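Local coordinates for protein tryptophane-5-halogenase (Microbispora sp. ATCC PTA-5024, PDB 5UAO) that probably uses flavin-adenine dinucleotide to chlorinate carbon 5 of a tryptophan in a lanthipeptide precursor during NAI-107 biosynthesis, at residues T31-Y42 with W54-S62; Y228-L239 with N340-F350. All blocks are in the same frame, centred on the assembly; numbering follows the deposited sequence.

Contact 1: T31-Y42 with W54-S62. With FAD (flavin-adenine dinucleotide), chain E.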
loop_
_atom_site.group_PDB
_atom_site.type_symbol
_atom_site.label_atom_id
_atom_site.label_comp_id
_atom_site.label_asym_id
_atom_site.label_seq_id
_atom_site.Cartn_x
_atom_site.Cartn_y
_atom_site.Cartn_z
ATOM N N THR A 31 -19.943 23.538 15.045
ATOM C CA THR A 31 -20.850 23.745 13.912
ATOM C C THR A 31 -20.069 23.432 12.633
ATOM O O THR A 31 -18.953 23.839 12.524
ATOM C CB THR A 31 -21.334 25.220 13.843
ATOM O OG1 THR A 31 -20.252 26.115 13.520
ATOM C CG2 THR A 31 -21.887 25.637 15.231
ATOM N N VAL A 32 -20.715 22.786 11.656
ATOM C CA VAL A 32 -20.120 22.551 10.340
ATOM C C VAL A 32 -21.125 23.018 9.303
ATOM O O VAL A 32 -22.323 22.730 9.400
ATOM C CB VAL A 32 -19.790 21.066 10.103
ATOM C CG1 VAL A 32 -19.298 20.857 8.701
ATOM C CG2 VAL A 32 -18.782 20.538 11.125
ATOM N N GLY A 33 -20.622 23.805 8.384
ATOM C CA GLY A 33 -21.359 24.292 7.191
ATOM C C GLY A 33 -20.913 23.507 5.940
ATOM O O GLY A 33 -19.782 23.618 5.492
ATOM N N VAL A 34 -21.806 22.690 5.425
ATOM C CA VAL A 34 -21.622 21.996 4.167
ATOM C C VAL A 34 -22.192 22.846 3.012
ATOM O O VAL A 34 -23.420 23.131 2.914
ATOM C CB VAL A 34 -22.297 20.633 4.228
ATOM C CG1 VAL A 34 -22.246 19.957 2.836
ATOM C CG2 VAL A 34 -21.672 19.828 5.363
ATOM N N ILE A 35 -21.295 23.329 2.167
ATOM C CA ILE A 35 -21.686 24.317 1.191
ATOM C C ILE A 35 -21.937 23.671 -0.143
ATOM O O ILE A 35 -20.985 23.339 -0.874
ATOM C CB ILE A 35 -20.601 25.383 1.033
ATOM C CG1 ILE A 35 -20.197 25.872 2.425
ATOM C CG2 ILE A 35 -21.150 26.551 0.157
ATOM C CD1 ILE A 35 -21.371 26.271 3.346
ATOM N N GLY A 36 -23.213 23.450 -0.444
ATOM C CA GLY A 36 -23.602 22.692 -1.625
ATOM C C GLY A 36 -24.504 21.492 -1.368
ATOM O O GLY A 36 -24.348 20.795 -0.384
ATOM N N GLY A 37 -25.482 21.296 -2.248
ATOM C CA GLY A 37 -26.538 20.276 -2.073
ATOM C C GLY A 37 -26.702 19.252 -3.190
ATOM O O GLY A 37 -27.793 18.817 -3.492
ATOM N N GLY A 38 -25.637 18.868 -3.838
ATOM C CA GLY A 38 -25.765 17.718 -4.732
ATOM C C GLY A 38 -25.493 16.467 -3.908
ATOM O O GLY A 38 -25.581 16.482 -2.673
ATOM N N THR A 39 -25.123 15.384 -4.553
ATOM C CA THR A 39 -24.881 14.171 -3.793
ATOM C C THR A 39 -23.666 14.346 -2.881
ATOM O O THR A 39 -23.638 13.810 -1.788
ATOM C CB THR A 39 -24.678 12.942 -4.709
ATOM O OG1 THR A 39 -23.582 13.202 -5.574
ATOM C CG2 THR A 39 -25.889 12.655 -5.573
ATOM N N ALA A 40 -22.652 15.134 -3.281
ATOM C CA ALA A 40 -21.510 15.310 -2.402
ATOM C C ALA A 40 -21.940 15.959 -1.083
ATOM O O ALA A 40 -21.536 15.540 0.014
ATOM C CB ALA A 40 -20.411 16.149 -3.107
ATOM N N GLY A 41 -22.756 16.992 -1.168
ATOM C CA GLY A 41 -23.109 17.761 0.004
ATOM C C GLY A 41 -24.000 16.923 0.945
ATOM O O GLY A 41 -23.752 16.869 2.158
ATOM N N TYR A 42 -24.969 16.219 0.373
ATOM C CA TYR A 42 -25.907 15.439 1.218
ATOM C C TYR A 42 -25.224 14.245 1.867
ATOM O O TYR A 42 -25.436 14.003 3.073
ATOM C CB TYR A 42 -27.220 15.088 0.492
ATOM C CG TYR A 42 -28.191 16.315 0.516
ATOM C CD1 TYR A 42 -28.896 16.627 1.655
ATOM C CD2 TYR A 42 -28.305 17.183 -0.552
ATOM C CE1 TYR A 42 -29.690 17.750 1.721
ATOM C CE2 TYR A 42 -29.127 18.290 -0.505
ATOM C CZ TYR A 42 -29.824 18.558 0.662
ATOM O OH TYR A 42 -30.667 19.632 0.759
ATOM N N TRP A 54 -23.452 15.031 17.892
ATOM C CA TRP A 54 -23.382 16.280 18.649
ATOM C C TRP A 54 -23.109 17.544 17.789
ATOM O O TRP A 54 -23.319 18.647 18.269
ATOM C CB TRP A 54 -22.300 16.203 19.744
ATOM C CG TRP A 54 -20.988 15.862 19.248
ATOM C CD1 TRP A 54 -20.003 16.727 18.859
ATOM C CD2 TRP A 54 -20.473 14.534 19.059
ATOM N NE1 TRP A 54 -18.907 15.997 18.408
ATOM C CE2 TRP A 54 -19.171 14.656 18.552
ATOM C CE3 TRP A 54 -20.992 13.251 19.288
ATOM C CZ2 TRP A 54 -18.362 13.541 18.268
ATOM C CZ3 TRP A 54 -20.193 12.128 18.983
ATOM C CH2 TRP A 54 -18.893 12.291 18.486
ATOM N N LEU A 55 -22.604 17.388 16.563
ATOM C CA LEU A 55 -22.346 18.561 15.746
ATOM C C LEU A 55 -23.617 19.220 15.281
ATOM O O LEU A 55 -24.607 18.579 14.977
ATOM C CB LEU A 55 -21.544 18.208 14.530
ATOM C CG LEU A 55 -20.147 17.763 14.802
ATOM C CD1 LEU A 55 -19.504 17.455 13.451
ATOM C CD2 LEU A 55 -19.419 18.808 15.604
ATOM N N ASP A 56 -23.587 20.531 15.218
ATOM C CA ASP A 56 -24.629 21.211 14.502
ATOM C C ASP A 56 -24.224 21.301 13.015
ATOM O O ASP A 56 -23.274 21.983 12.677
ATOM C CB ASP A 56 -24.876 22.572 15.105
ATOM C CG ASP A 56 -25.952 23.306 14.360
ATOM O OD1 ASP A 56 -27.003 22.688 14.135
ATOM O OD2 ASP A 56 -25.736 24.452 13.932
ATOM N N VAL A 57 -24.944 20.611 12.136
ATOM C CA VAL A 57 -24.535 20.502 10.753
ATOM C C VAL A 57 -25.586 21.188 9.899
ATOM O O VAL A 57 -26.772 20.862 9.955
ATOM C CB VAL A 57 -24.412 19.030 10.355
ATOM C CG1 VAL A 57 -24.135 18.895 8.860
ATOM C CG2 VAL A 57 -23.315 18.340 11.159
ATOM N N ALA A 58 -25.154 22.154 9.102
ATOM C CA ALA A 58 -26.031 22.956 8.252
ATOM C C ALA A 58 -25.631 22.696 6.815
ATOM O O ALA A 58 -24.432 22.630 6.537
ATOM C CB ALA A 58 -25.835 24.427 8.577
ATOM N N LEU A 59 -26.592 22.486 5.927
ATOM C CA LEU A 59 -26.350 22.413 4.532
ATOM C C LEU A 59 -26.873 23.688 3.849
ATOM O O LEU A 59 -28.069 23.968 3.942
ATOM C CB LEU A 59 -26.996 21.133 3.929
ATOM C CG LEU A 59 -26.546 20.841 2.484
ATOM C CD1 LEU A 59 -26.411 19.355 2.155
ATOM C CD2 LEU A 59 -27.470 21.496 1.458
ATOM N N VAL A 60 -25.980 24.386 3.107
ATOM C CA VAL A 60 -26.248 25.626 2.380
ATOM C C VAL A 60 -26.270 25.378 0.867
ATOM O O VAL A 60 -25.342 24.817 0.306
ATOM C CB VAL A 60 -25.176 26.696 2.670
ATOM C CG1 VAL A 60 -25.432 28.025 1.917
ATOM C CG2 VAL A 60 -24.982 26.937 4.182
ATOM N N GLU A 61 -27.344 25.735 0.201
ATOM C CA GLU A 61 -27.411 25.561 -1.245
ATOM C C GLU A 61 -28.296 26.602 -1.932
ATOM O O GLU A 61 -29.264 27.159 -1.352
ATOM C CB GLU A 61 -27.893 24.172 -1.640
ATOM C CG GLU A 61 -29.276 23.837 -1.169
ATOM C CD GLU A 61 -29.828 22.520 -1.668
ATOM O OE1 GLU A 61 -29.583 22.117 -2.821
ATOM O OE2 GLU A 61 -30.542 21.875 -0.900
ATOM N N SER A 62 -27.927 26.858 -3.170
ATOM C CA SER A 62 -28.532 27.889 -3.969
ATOM C C SER A 62 -29.590 27.240 -4.819
ATOM O O SER A 62 -29.286 26.380 -5.642
ATOM C CB SER A 62 -27.449 28.525 -4.886
ATOM O OG SER A 62 -27.988 29.541 -5.716
HETATM P PA FAD E . -22.930 19.445 -7.979
HETATM O O1A FAD E . -23.927 18.311 -8.223
HETATM O O2A FAD E . -22.384 20.326 -9.118
HETATM O O5B FAD E . -23.456 20.372 -6.775
HETATM C C5B FAD E . -22.965 21.659 -6.457
HETATM C C4B FAD E . -23.887 22.247 -5.405
HETATM O O4B FAD E . -23.156 23.412 -5.012
HETATM C C3B FAD E . -25.287 22.717 -5.849
HETATM O O3B FAD E . -26.364 22.395 -4.833
HETATM C C2B FAD E . -25.128 24.235 -5.986
HETATM O O2B FAD E . -26.370 25.028 -5.798
HETATM C C1B FAD E . -24.083 24.497 -4.902
HETATM N N9A FAD E . -23.413 25.805 -5.099
HETATM C C8A FAD E . -22.516 26.125 -6.079
HETATM N N7A FAD E . -22.110 27.414 -5.914
HETATM C C5A FAD E . -22.777 27.907 -4.840
HETATM C C6A FAD E . -22.846 29.210 -4.190
HETATM N N6A FAD E . -22.081 30.241 -4.658
HETATM N N1A FAD E . -23.622 29.317 -3.122
HETATM C C2A FAD E . -24.357 28.298 -2.634
HETATM N N3A FAD E . -24.354 27.092 -3.205
HETATM C C4A FAD E . -23.595 26.861 -4.292
HETATM N N1 FAD E . -20.245 9.655 -10.526
HETATM C C2 FAD E . -20.551 8.337 -10.275
HETATM O O2 FAD E . -20.328 7.829 -9.129
HETATM N N3 FAD E . -21.110 7.547 -11.231
HETATM C C4 FAD E . -21.405 7.983 -12.472
HETATM O O4 FAD E . -21.909 7.159 -13.297
HETATM C C4X FAD E . -21.096 9.417 -12.794
HETATM N N5 FAD E . -21.286 9.963 -14.028
HETATM C C5X FAD E . -20.997 11.257 -14.302
HETATM C C6 FAD E . -21.217 11.747 -15.583
HETATM C C7 FAD E . -20.904 13.054 -15.914
HETATM C C7M FAD E . -21.152 13.627 -17.278
HETATM C C8 FAD E . -20.385 13.956 -14.888
HETATM C C8M FAD E . -20.061 15.387 -15.263
HETATM C C9 FAD E . -20.155 13.467 -13.614
HETATM C C9A FAD E . -20.413 12.143 -13.252
HETATM N N10 FAD E . -20.155 11.627 -11.934
HETATM C C10 FAD E . -20.484 10.251 -11.715
HETATM C "C1'" FAD E . -19.673 12.405 -10.752
HETATM C "C2'" FAD E . -21.014 12.625 -9.901
HETATM O "O2'" FAD E . -21.887 13.182 -10.876
HETATM C "C3'" FAD E . -21.425 13.689 -8.821
HETATM O "O3'" FAD E . -22.842 13.936 -8.484
HETATM C "C4'" FAD E . -21.314 15.048 -9.447
HETATM O "O4'" FAD E . -20.721 14.965 -10.778
HETATM C "C5'" FAD E . -20.663 15.929 -8.380
HETATM O "O5'" FAD E . -21.561 16.178 -7.338
HETATM P P FAD E . -21.249 17.567 -6.532
HETATM O O1P FAD E . -19.812 17.675 -6.253
HETATM O O2P FAD E . -22.203 17.447 -5.350
HETATM O O3P FAD E . -21.515 18.840 -7.422
HETATM O O HOH W 1 -30.153 19.670 -3.823
#

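Contact 2: Y228-L239 with N340-F350. With FAD (flavin-adenine dinucleotide), chain E.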
loop_
_atom_site.group_PDB
_atom_site.type_symbol
_atom_site.label_atom_id
_atom_site.label_comp_id
_atom_site.label_asym_id
_atom_site.label_seq_id
_atom_site.Cartn_x
_atom_site.Cartn_y
_atom_site.Cartn_z
ATOM N N TYR A 228 -15.866 24.369 7.350
ATOM C CA TYR A 228 -16.624 24.382 6.096
ATOM C C TYR A 228 -16.262 23.181 5.203
ATOM O O TYR A 228 -15.063 22.911 4.970
ATOM C CB TYR A 228 -16.282 25.668 5.307
ATOM C CG TYR A 228 -16.528 26.933 6.104
ATOM C CD1 TYR A 228 -15.600 27.369 7.037
ATOM C CD2 TYR A 228 -17.700 27.638 5.957
ATOM C CE1 TYR A 228 -15.858 28.468 7.799
ATOM C CE2 TYR A 228 -17.969 28.756 6.743
ATOM C CZ TYR A 228 -17.071 29.176 7.629
ATOM O OH TYR A 228 -17.354 30.337 8.409
ATOM N N VAL A 229 -17.264 22.573 4.597
ATOM C CA VAL A 229 -17.003 21.559 3.559
ATOM C C VAL A 229 -17.369 22.203 2.192
ATOM O O VAL A 229 -18.476 22.744 2.016
ATOM C CB VAL A 229 -17.782 20.249 3.804
ATOM C CG1 VAL A 229 -17.292 19.153 2.887
ATOM C CG2 VAL A 229 -17.657 19.719 5.232
ATOM N N ASP A 230 -16.409 22.232 1.256
ATOM C CA ASP A 230 -16.683 22.744 -0.052
ATOM C C ASP A 230 -17.252 21.654 -0.969
ATOM O O ASP A 230 -16.527 20.761 -1.447
ATOM C CB ASP A 230 -15.440 23.367 -0.668
ATOM C CG ASP A 230 -15.753 24.056 -1.971
ATOM O OD1 ASP A 230 -16.839 23.837 -2.552
ATOM O OD2 ASP A 230 -14.880 24.825 -2.464
ATOM N N CYS A 231 -18.572 21.692 -1.141
ATOM C CA CYS A 231 -19.308 20.828 -2.061
ATOM C C CYS A 231 -19.933 21.694 -3.170
ATOM O O CYS A 231 -21.051 21.420 -3.647
ATOM C CB CYS A 231 -20.344 19.966 -1.281
ATOM S SG CYS A 231 -19.615 18.978 0.070
ATOM N N THR A 232 -19.185 22.697 -3.662
ATOM C CA THR A 232 -19.787 23.616 -4.614
ATOM C C THR A 232 -19.673 23.188 -6.041
ATOM O O THR A 232 -20.053 23.963 -6.913
ATOM C CB THR A 232 -19.259 25.076 -4.479
ATOM O OG1 THR A 232 -17.859 25.114 -4.708
ATOM C CG2 THR A 232 -19.554 25.604 -3.101
ATOM N N GLY A 233 -19.242 21.949 -6.297
ATOM C CA GLY A 233 -19.075 21.443 -7.647
ATOM C C GLY A 233 -17.819 22.001 -8.343
ATOM O O GLY A 233 -16.944 22.529 -7.709
ATOM N N PHE A 234 -17.802 22.006 -9.658
ATOM C CA PHE A 234 -16.573 22.424 -10.405
ATOM C C PHE A 234 -16.074 23.827 -10.081
ATOM O O PHE A 234 -14.888 23.997 -10.026
ATOM C CB PHE A 234 -16.800 22.281 -11.918
ATOM C CG PHE A 234 -16.887 20.854 -12.385
ATOM C CD1 PHE A 234 -15.785 20.040 -12.307
ATOM C CD2 PHE A 234 -18.017 20.368 -12.997
ATOM C CE1 PHE A 234 -15.808 18.737 -12.773
ATOM C CE2 PHE A 234 -18.057 19.076 -13.502
ATOM C CZ PHE A 234 -16.959 18.248 -13.372
ATOM N N ARG A 235 -16.970 24.786 -9.811
ATOM C CA ARG A 235 -16.645 26.134 -9.405
ATOM C C ARG A 235 -15.686 26.243 -8.217
ATOM O O ARG A 235 -14.981 27.239 -8.088
ATOM C CB ARG A 235 -17.897 26.848 -8.931
ATOM C CG ARG A 235 -18.696 27.543 -9.994
ATOM C CD ARG A 235 -20.139 27.781 -9.478
ATOM N NE ARG A 235 -20.978 26.855 -10.187
ATOM C CZ ARG A 235 -21.977 27.167 -10.998
ATOM N NH1 ARG A 235 -22.353 28.436 -11.177
ATOM N NH2 ARG A 235 -22.614 26.170 -11.627
ATOM N N SER A 236 -15.786 25.277 -7.308
ATOM C CA SER A 236 -14.858 25.105 -6.203
ATOM C C SER A 236 -14.599 26.449 -5.506
ATOM O O SER A 236 -13.475 26.962 -5.487
ATOM C CB SER A 236 -13.571 24.443 -6.724
ATOM O OG SER A 236 -12.573 24.211 -5.670
ATOM N N LEU A 237 -15.674 27.013 -4.950
ATOM C CA LEU A 237 -15.693 28.409 -4.465
ATOM C C LEU A 237 -14.756 28.633 -3.280
ATOM O O LEU A 237 -14.042 29.648 -3.228
ATOM C CB LEU A 237 -17.102 28.779 -4.049
ATOM C CG LEU A 237 -17.472 30.231 -4.147
ATOM C CD1 LEU A 237 -17.653 30.493 -5.636
ATOM C CD2 LEU A 237 -18.754 30.482 -3.365
ATOM N N LEU A 238 -14.778 27.702 -2.310
ATOM C CA LEU A 238 -13.909 27.835 -1.171
ATOM C C LEU A 238 -12.504 27.391 -1.435
ATOM O O LEU A 238 -11.548 28.172 -1.190
ATOM C CB LEU A 238 -14.464 27.171 0.080
ATOM C CG LEU A 238 -15.803 27.660 0.639
ATOM C CD1 LEU A 238 -16.968 27.187 -0.191
ATOM C CD2 LEU A 238 -15.909 27.127 2.064
ATOM N N LEU A 239 -12.355 26.169 -1.963
ATOM C CA LEU A 239 -11.025 25.565 -2.104
ATOM C C LEU A 239 -10.137 26.298 -3.142
ATOM O O LEU A 239 -8.975 26.795 -2.853
ATOM C CB LEU A 239 -11.157 24.127 -2.546
ATOM C CG LEU A 239 -9.836 23.357 -2.564
ATOM C CD1 LEU A 239 -9.498 22.968 -1.149
ATOM C CD2 LEU A 239 -9.965 22.123 -3.484
ATOM N N ASN A 340 -9.545 25.292 7.696
ATOM C CA ASN A 340 -10.876 24.909 8.102
ATOM C C ASN A 340 -11.796 24.665 6.918
ATOM O O ASN A 340 -13.017 24.794 7.044
ATOM C CB ASN A 340 -11.458 25.980 9.077
ATOM C CG ASN A 340 -11.701 27.339 8.446
ATOM O OD1 ASN A 340 -11.174 27.704 7.420
ATOM N ND2 ASN A 340 -12.537 28.122 9.101
ATOM N N VAL A 341 -11.197 24.286 5.782
ATOM C CA VAL A 341 -11.955 23.928 4.598
ATOM C C VAL A 341 -11.518 22.567 4.098
ATOM O O VAL A 341 -10.326 22.348 3.931
ATOM C CB VAL A 341 -11.683 24.963 3.500
ATOM C CG1 VAL A 341 -12.325 24.517 2.211
ATOM C CG2 VAL A 341 -12.225 26.322 3.929
ATOM N N MET A 342 -12.464 21.661 3.908
ATOM C CA MET A 342 -12.198 20.461 3.095
ATOM C C MET A 342 -13.150 20.416 1.901
ATOM O O MET A 342 -14.311 20.690 2.022
ATOM C CB MET A 342 -12.323 19.192 3.899
ATOM C CG MET A 342 -12.141 18.003 2.907
ATOM S SD MET A 342 -11.416 16.645 3.687
ATOM C CE MET A 342 -11.482 15.317 2.456
ATOM N N ALA A 343 -12.641 20.060 0.739
ATOM C CA ALA A 343 -13.478 19.881 -0.432
ATOM C C ALA A 343 -13.847 18.405 -0.704
ATOM O O ALA A 343 -13.014 17.470 -0.583
ATOM C CB ALA A 343 -12.801 20.476 -1.651
ATOM N N VAL A 344 -15.104 18.218 -1.074
ATOM C CA VAL A 344 -15.645 16.900 -1.383
ATOM C C VAL A 344 -16.401 16.991 -2.657
ATOM O O VAL A 344 -17.255 17.894 -2.832
ATOM C CB VAL A 344 -16.606 16.358 -0.255
ATOM C CG1 VAL A 344 -17.221 15.017 -0.641
ATOM C CG2 VAL A 344 -15.901 16.270 1.125
ATOM N N GLY A 345 -16.149 16.019 -3.538
ATOM C CA GLY A 345 -16.832 15.895 -4.832
ATOM C C GLY A 345 -16.164 16.683 -5.968
ATOM O O GLY A 345 -14.951 16.776 -6.027
ATOM N N ASN A 346 -16.941 17.263 -6.876
ATOM C CA ASN A 346 -16.370 17.889 -8.048
ATOM C C ASN A 346 -15.564 19.152 -7.723
ATOM O O ASN A 346 -14.722 19.578 -8.517
ATOM C CB ASN A 346 -17.465 18.291 -9.074
ATOM C CG ASN A 346 -18.188 17.102 -9.733
ATOM O OD1 ASN A 346 -17.867 15.913 -9.518
ATOM N ND2 ASN A 346 -19.241 17.442 -10.532
ATOM N N SER A 347 -15.811 19.776 -6.594
ATOM C CA SER A 347 -14.959 20.861 -6.135
ATOM C C SER A 347 -13.491 20.478 -5.978
ATOM O O SER A 347 -12.633 21.360 -6.121
ATOM C CB SER A 347 -15.472 21.411 -4.803
ATOM O OG SER A 347 -15.565 20.336 -3.884
ATOM N N TYR A 348 -13.202 19.197 -5.711
ATOM C CA TYR A 348 -11.840 18.711 -5.540
ATOM C C TYR A 348 -11.289 18.137 -6.811
ATOM O O TYR A 348 -10.234 18.578 -7.274
ATOM C CB TYR A 348 -11.689 17.726 -4.388
ATOM C CG TYR A 348 -10.295 17.111 -4.309
ATOM C CD1 TYR A 348 -9.165 17.897 -4.055
ATOM C CD2 TYR A 348 -10.096 15.755 -4.609
ATOM C CE1 TYR A 348 -7.881 17.342 -4.037
ATOM C CE2 TYR A 348 -8.852 15.208 -4.556
ATOM C CZ TYR A 348 -7.733 15.986 -4.268
ATOM O OH TYR A 348 -6.473 15.400 -4.248
ATOM N N ALA A 349 -11.993 17.200 -7.413
ATOM C CA ALA A 349 -11.480 16.424 -8.529
ATOM C C ALA A 349 -12.601 15.805 -9.328
ATOM O O ALA A 349 -13.694 15.618 -8.792
ATOM C CB ALA A 349 -10.584 15.283 -8.006
ATOM N N PHE A 350 -12.300 15.380 -10.560
ATOM C CA PHE A 350 -13.320 14.732 -11.441
ATOM C C PHE A 350 -12.589 13.949 -12.495
ATOM O O PHE A 350 -11.591 14.414 -12.993
ATOM C CB PHE A 350 -14.171 15.765 -12.177
ATOM C CG PHE A 350 -15.147 15.160 -13.173
ATOM C CD1 PHE A 350 -16.390 14.755 -12.753
ATOM C CD2 PHE A 350 -14.788 14.928 -14.480
ATOM C CE1 PHE A 350 -17.274 14.177 -13.635
ATOM C CE2 PHE A 350 -15.659 14.327 -15.350
ATOM C CZ PHE A 350 -16.891 13.939 -14.929
HETATM P PA FAD E . -22.930 19.445 -7.979
HETATM O O1A FAD E . -23.927 18.311 -8.223
HETATM O O2A FAD E . -22.384 20.326 -9.118
HETATM O O5B FAD E . -23.456 20.372 -6.775
HETATM C C5B FAD E . -22.965 21.659 -6.457
HETATM C C4B FAD E . -23.887 22.247 -5.405
HETATM O O4B FAD E . -23.156 23.412 -5.012
HETATM C C3B FAD E . -25.287 22.717 -5.849
HETATM O O3B FAD E . -26.364 22.395 -4.833
HETATM C C2B FAD E . -25.128 24.235 -5.986
HETATM O O2B FAD E . -26.370 25.028 -5.798
HETATM C C1B FAD E . -24.083 24.497 -4.902
HETATM N N9A FAD E . -23.413 25.805 -5.099
HETATM C C8A FAD E . -22.516 26.125 -6.079
HETATM N N7A FAD E . -22.110 27.414 -5.914
HETATM C C5A FAD E . -22.777 27.907 -4.840
HETATM C C6A FAD E . -22.846 29.210 -4.190
HETATM N N6A FAD E . -22.081 30.241 -4.658
HETATM N N1A FAD E . -23.622 29.317 -3.122
HETATM C C2A FAD E . -24.357 28.298 -2.634
HETATM N N3A FAD E . -24.354 27.092 -3.205
HETATM C C4A FAD E . -23.595 26.861 -4.292
HETATM N N1 FAD E . -20.245 9.655 -10.526
HETATM C C2 FAD E . -20.551 8.337 -10.275
HETATM O O2 FAD E . -20.328 7.829 -9.129
HETATM N N3 FAD E . -21.110 7.547 -11.231
HETATM C C4 FAD E . -21.405 7.983 -12.472
HETATM O O4 FAD E . -21.909 7.159 -13.297
HETATM C C4X FAD E . -21.096 9.417 -12.794
HETATM N N5 FAD E . -21.286 9.963 -14.028
HETATM C C5X FAD E . -20.997 11.257 -14.302
HETATM C C6 FAD E . -21.217 11.747 -15.583
HETATM C C7 FAD E . -20.904 13.054 -15.914
HETATM C C7M FAD E . -21.152 13.627 -17.278
HETATM C C8 FAD E . -20.385 13.956 -14.888
HETATM C C8M FAD E . -20.061 15.387 -15.263
HETATM C C9 FAD E . -20.155 13.467 -13.614
HETATM C C9A FAD E . -20.413 12.143 -13.252
HETATM N N10 FAD E . -20.155 11.627 -11.934
HETATM C C10 FAD E . -20.484 10.251 -11.715
HETATM C "C1'" FAD E . -19.673 12.405 -10.752
HETATM C "C2'" FAD E . -21.014 12.625 -9.901
HETATM O "O2'" FAD E . -21.887 13.182 -10.876
HETATM C "C3'" FAD E . -21.425 13.689 -8.821
HETATM O "O3'" FAD E . -22.842 13.936 -8.484
HETATM C "C4'" FAD E . -21.314 15.048 -9.447
HETATM O "O4'" FAD E . -20.721 14.965 -10.778
HETATM C "C5'" FAD E . -20.663 15.929 -8.380
HETATM O "O5'" FAD E . -21.561 16.178 -7.338
HETATM P P FAD E . -21.249 17.567 -6.532
HETATM O O1P FAD E . -19.812 17.675 -6.253
HETATM O O2P FAD E . -22.203 17.447 -5.350
HETATM O O3P FAD E . -21.515 18.840 -7.422
HETATM O O HOH W 2 -18.278 19.426 -4.897
HETATM O O HOH W 3 -20.183 20.227 -10.524
#

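Contact 1: T31-Y42 with W54-S62
Val-32 and Val-34 on strand 31-35 exchange backbone hydrogen bonds with Asp-56, Ala-58 and Val-60 on strand 56-61 in parallel register, and Gly-36 N closes the series on Val-60 O at 2.6 Å. The polar side-chain bond joins Tyr-42 to Glu-61: OH gives its proton to Glu-61 OE2 at 2.8 Å, on the syn side but 34° out of the carboxylate plane. Glu-61 OE2 is also hydrogen-bonded to His-196 NE2, while a water bridges OE1 to Gly-37 O. Apolar contact centres on Leu-59, whose CG stands anti to the backbone N (chi1 -169°), bringing CD1 over the Tyr-42 ring as a CH-pi contact 3.6 Å from its centroid. On the other side of the sheet, Ile-35 CD1 lies against Val-60 CG2 at 3.8 Å. Glycine suits the turn: a side chain on Gly-36 would press on its own backbone and the FAD ribose, one on Gly-37 would strike Glu-61, one on Gly-38 the cofactor; in the helix, one on Gly-41 would hit Gly-36 O. Gly-37 N donates to FAD O3B (2.9 Å) and Ala-40 N to phosphate O2P (3.1 Å), as in a Rossmann-type GxGxxG turn. Leu-48 of helix 39-51 covers Val-32, Val-34 and Val-57; helix 178-191 packs on Tyr-42, and strands 195-208 and 227-230 flank the pair.

Contact 2: Y228-L239 with N340-F350
Ser-347 OG donates to Asp-230 O at 2.7 Å from above the carbonyl plane, and Val-344 N reaches the same oxygen from the opposite face, so two donors grip one buried acceptor. Ser-236 OG gives a second hydroxyl bond to Ser-347 O (2.9 Å); a short hydroxyl side chain suits both places, since each reaches a nearby backbone carbonyl. Nearer the cofactor, the Asn-346 amide stacks on the Phe-234 ring with planes 24° apart, ND2 lying 3.5 Å above the ring toward its rim. Phe-234 turns its edge to the face of Phe-350 in an offset edge-to-face pair, centroids 5.2 Å apart. Asn-346 N also binds FAD O1P at 3.0 Å. Behind this shell stands the carboxylate of Asp-230, its CG anti to the backbone N (chi1 -173°): OD1 accepts Thr-232 N at 2.8 Å, an Asx turn, as well as Thr-232 OG1, while OD2 takes Leu-239 N on its anti lone pair. With alanine in place of Asp-230, Thr-232 and Leu-239 N would probably lose their shared acceptor and the turn would be freer to shift. Strands 228-230 and 341-343 pair in parallel, as in a flavin-binding Rossmann-type sheet; in the following turns Gly-233 and Gly-345 have positive phi, and a side chain on either would strike an FAD phosphate oxygen.

Contact 1 and contact 2 lie side by side in one mixed sheet, their centres about 12 Å apart. Strands 31-35 and 227-230 are neighbours there, probably bonded from Gly-33 O to Val-229 N and from Ile-35 N to Val-229 O, so the order 56-61, 31-35, 227-230, 341-343 runs unbroken and parallel. Along the chain contact 1 closes before contact 2 opens; the latter joins segments a hundred residues apart, whereas the former is a local beta-alpha-beta unit. All four strands end toward FAD. The glycine turn of contact 1 and the loops of contact 2 thus meet one cofactor, holding its ribose and diphosphate between them.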